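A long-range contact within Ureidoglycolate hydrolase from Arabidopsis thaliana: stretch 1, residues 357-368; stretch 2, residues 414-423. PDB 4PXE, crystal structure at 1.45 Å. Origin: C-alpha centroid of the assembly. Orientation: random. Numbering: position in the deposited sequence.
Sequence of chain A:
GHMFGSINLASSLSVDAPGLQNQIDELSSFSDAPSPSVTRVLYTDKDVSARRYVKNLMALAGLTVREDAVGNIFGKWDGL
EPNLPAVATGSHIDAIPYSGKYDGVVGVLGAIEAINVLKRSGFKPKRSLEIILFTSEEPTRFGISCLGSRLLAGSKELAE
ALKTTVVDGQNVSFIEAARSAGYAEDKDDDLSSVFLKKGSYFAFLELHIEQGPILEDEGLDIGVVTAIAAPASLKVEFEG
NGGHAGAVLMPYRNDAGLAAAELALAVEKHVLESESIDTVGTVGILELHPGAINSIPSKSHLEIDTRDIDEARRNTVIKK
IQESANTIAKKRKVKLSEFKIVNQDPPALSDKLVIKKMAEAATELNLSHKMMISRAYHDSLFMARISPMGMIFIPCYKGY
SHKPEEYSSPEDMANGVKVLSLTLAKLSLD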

# COMPACT_ATOMS: atom_id res chain seq x y z
N LYS A 357 14.71 -42.71 12.99
CA LYS A 357 16.13 -42.38 13.06
C LYS A 357 16.36 -41.08 13.83
O LYS A 357 17.30 -40.96 14.61
N MET A 358 15.50 -40.09 13.59
CA MET A 358 15.61 -38.81 14.29
C MET A 358 15.42 -38.96 15.80
O MET A 358 16.17 -38.39 16.59
N ALA A 359 14.41 -39.72 16.20
CA ALA A 359 14.17 -39.97 17.62
C ALA A 359 15.33 -40.73 18.26
O ALA A 359 15.73 -40.41 19.38
N GLU A 360 15.86 -41.71 17.54
CA GLU A 360 17.03 -42.46 18.01
C GLU A 360 18.23 -41.54 18.18
O GLU A 360 18.95 -41.64 19.18
N ALA A 361 18.45 -40.66 17.21
CA ALA A 361 19.57 -39.73 17.28
C ALA A 361 19.45 -38.81 18.50
O ALA A 361 20.42 -38.63 19.24
N ALA A 362 18.27 -38.24 18.71
CA ALA A 362 18.05 -37.39 19.88
C ALA A 362 18.30 -38.15 21.19
O ALA A 362 18.97 -37.64 22.09
N THR A 363 17.80 -39.37 21.28
CA THR A 363 18.03 -40.21 22.45
C THR A 363 19.53 -40.50 22.68
O THR A 363 20.02 -40.39 23.80
N GLU A 364 20.24 -40.84 21.61
CA GLU A 364 21.68 -41.11 21.72
C GLU A 364 22.47 -39.90 22.17
O GLU A 364 23.55 -40.03 22.76
N LEU A 365 21.94 -38.71 21.91
CA LEU A 365 22.60 -37.46 22.27
C LEU A 365 22.12 -36.94 23.62
O LEU A 365 22.47 -35.82 24.02
N ASN A 366 21.30 -37.74 24.30
CA ASN A 366 20.75 -37.37 25.61
C ASN A 366 19.91 -36.10 25.54
O ASN A 366 19.90 -35.29 26.47
N LEU A 367 19.19 -35.94 24.43
CA LEU A 367 18.32 -34.79 24.22
C LEU A 367 16.87 -35.21 24.36
O LEU A 367 16.47 -36.25 23.83
N SER A 368 16.09 -34.42 25.08
CA SER A 368 14.67 -34.72 25.24
C SER A 368 13.91 -34.33 23.97
O SER A 368 14.30 -33.40 23.25
N ALA A 414 22.69 -25.53 18.26
CA ALA A 414 23.72 -26.56 18.30
C ALA A 414 23.11 -27.94 18.52
O ALA A 414 23.55 -28.91 17.90
N ASN A 415 22.12 -28.05 19.40
CA ASN A 415 21.46 -29.34 19.62
C ASN A 415 20.75 -29.85 18.37
O ASN A 415 20.83 -31.04 18.02
N GLY A 416 20.06 -28.94 17.68
CA GLY A 416 19.45 -29.27 16.40
C GLY A 416 20.47 -29.73 15.38
O GLY A 416 20.25 -30.69 14.65
N VAL A 417 21.61 -29.03 15.32
CA VAL A 417 22.69 -29.40 14.41
C VAL A 417 23.24 -30.79 14.75
O VAL A 417 23.51 -31.59 13.84
N LYS A 418 23.38 -31.10 16.03
CA LYS A 418 23.87 -32.42 16.41
C LYS A 418 22.90 -33.52 15.99
O LYS A 418 23.33 -34.55 15.47
N VAL A 419 21.61 -33.31 16.22
CA VAL A 419 20.62 -34.29 15.78
C VAL A 419 20.63 -34.44 14.26
O VAL A 419 20.57 -35.55 13.74
N LEU A 420 20.75 -33.32 13.56
CA LEU A 420 20.85 -33.37 12.10
C LEU A 420 22.08 -34.15 11.63
O LEU A 420 21.97 -35.01 10.76
N SER A 421 23.24 -33.85 12.22
CA SER A 421 24.48 -34.56 11.89
C SER A 421 24.34 -36.06 12.08
O SER A 421 24.71 -36.86 11.21
N LEU A 422 23.81 -36.45 13.24
CA LEU A 422 23.75 -37.86 13.59
C LEU A 422 22.69 -38.58 12.76
O LEU A 422 22.88 -39.73 12.37
N THR A 423 21.58 -37.91 12.47
CA THR A 423 20.55 -38.51 11.63
C THR A 423 21.04 -38.67 10.18
O THR A 423 20.81 -39.71 9.56

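What holds the two stretches together? The contact rests on van der Waals packing, much of it between apolar side chains; no hydrogen bond crosses it, and it buries 524 Å² summed over both sides. Two helices, 357-364 and 414-423, approach to 8.8 Å between axes at 122°, and the loop that follows the first helix extends the packing. Such a close approach suits the small side chain of Ala 361, which points toward the second helix. Its CB lies 3.9 Å from CG of Leu 422 and 4.4 Å from CG1 of Val 419, and the CA atoms of Ala 361 and Val 419 are just 5.7 Å apart.

Which larger apolar side chains fill the space beyond the alanine? Leu 365 and Leu 367 both point toward the second helix, and both have chi1 m and chi2 t. CD1 of Leu 365 lies 3.9 Å from both CG2 of Val 419 and CD2 of Leu 422, and its CG is 3.8 Å from that same CD2, so the leucine packs against both residues. Leu 422 itself points toward the first stretch with chi1 t and chi2 p. Val 419, chi1 t, has its CA-to-CB bond sideways, yet its CG2 meets CD1 of Leu 367 at 3.6 Å and CB of Ala 362 at 4.3 Å. Leucines and alanines of stretch 1 thus gather around this one valine.

How does a threonine fit into a contact with no hydrogen bonds across it? Thr 423 points toward the first helix with chi1 m, which lets its OG1 donate a hydrogen bond to O of Val 419, 2.7 Å away, one turn back in its own helix. With its proton engaged there, the hydroxyl can sit against carbon: OG1 is 3.4 Å from CB of Ala 361 and 3.7 Å from CA of Met 358. The methyl is used as well, CG2 of Thr 423 lying 3.7 Å from CG of Met 358, whose chi1 is m and chi2 t.

What do the other polar side chains contribute? Mostly their carbon atoms. Lys 418 starts toward the first stretch, placing its CB 3.8 Å from CD1 of Leu 365, but its extended chain leads the amino end away. Asn 415, chi1 m, offers its amide carbon CG to CD2 of Leu 367 at 3.6 Å, while its ND2 is hydrogen-bonded elsewhere in the structure. Glu 364, with chi1 m and chi2 t, brings OE1 within 3.9 Å of CD2 of Leu 422; both its carboxylate oxygens have hydrogen-bond partners elsewhere in the structure.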

# COMPACT_ATOMS: atom_id res chain seq x y z
CB LYS A 357 16.73 -42.23 11.66
CG LYS A 357 16.97 -43.52 10.90
CD LYS A 357 18.18 -44.29 11.42
CE LYS A 357 18.52 -45.42 10.47
NZ LYS A 357 19.20 -46.52 11.17
CB MET A 358 14.59 -37.81 13.73
CG MET A 358 14.89 -37.28 12.33
SD MET A 358 13.65 -36.05 11.87
CE MET A 358 13.30 -35.55 13.49
CB ALA A 359 12.85 -40.70 17.82
CB GLU A 360 17.36 -43.62 17.06
CG GLU A 360 16.36 -44.76 17.18
CD GLU A 360 16.47 -45.78 16.06
OE1 GLU A 360 17.30 -45.62 15.14
OE2 GLU A 360 15.68 -46.76 16.12
CB ALA A 361 19.69 -38.92 16.00
CB ALA A 362 16.64 -36.78 19.86
CB THR A 363 17.24 -41.52 22.34
OG1 THR A 363 15.85 -41.22 22.22
CG2 THR A 363 17.46 -42.39 23.58
CB GLU A 364 22.24 -41.63 20.39
CG GLU A 364 21.76 -43.03 20.06
CD GLU A 364 22.19 -43.50 18.69
OE1 GLU A 364 23.25 -43.04 18.21
OE2 GLU A 364 21.47 -44.33 18.10
CB LEU A 365 22.36 -36.39 21.20
CG LEU A 365 23.11 -36.66 19.89
CD1 LEU A 365 22.49 -35.86 18.74
CD2 LEU A 365 24.58 -36.32 20.07
CB ASN A 366 21.87 -37.22 26.66
CG ASN A 366 22.66 -38.50 26.85
OD1 ASN A 366 23.88 -38.53 26.67
ND2 ASN A 366 21.96 -39.57 27.20
CB LEU A 367 18.56 -34.19 22.84
CG LEU A 367 19.95 -33.60 22.61
CD1 LEU A 367 20.15 -33.23 21.16
CD2 LEU A 367 20.19 -32.39 23.50
CB SER A 368 14.10 -33.98 26.44
OG SER A 368 14.23 -32.58 26.25
CB ALA A 414 24.74 -26.24 19.38
CB ASN A 415 20.47 -29.27 20.79
CG ASN A 415 21.17 -29.20 22.12
OD1 ASN A 415 22.34 -29.54 22.23
ND2 ASN A 415 20.44 -28.75 23.14
CB VAL A 417 23.83 -28.34 14.42
CG1 VAL A 417 25.07 -28.86 13.70
CG2 VAL A 417 23.34 -27.03 13.78
CB LYS A 418 24.13 -32.50 17.91
CG LYS A 418 25.32 -31.69 18.38
CD LYS A 418 25.41 -31.74 19.90
CE LYS A 418 26.57 -30.92 20.40
NZ LYS A 418 26.51 -30.75 21.88
CB VAL A 419 19.21 -33.92 16.28
CG1 VAL A 419 18.15 -34.86 15.68
CG2 VAL A 419 19.16 -33.96 17.81
CB LEU A 420 20.87 -31.96 11.52
CG LEU A 420 20.95 -31.89 10.00
CD1 LEU A 420 19.78 -32.60 9.34
CD2 LEU A 420 21.01 -30.43 9.54
CB SER A 421 25.62 -34.06 12.79
OG SER A 421 25.93 -32.71 12.53
CB LEU A 422 23.48 -38.01 15.09
CG LEU A 422 23.58 -39.42 15.68
CD1 LEU A 422 24.89 -40.11 15.27
CD2 LEU A 422 23.45 -39.33 17.18
CB THR A 423 19.23 -37.67 11.65
OG1 THR A 423 18.79 -37.50 13.01
CG2 THR A 423 18.14 -38.39 10.88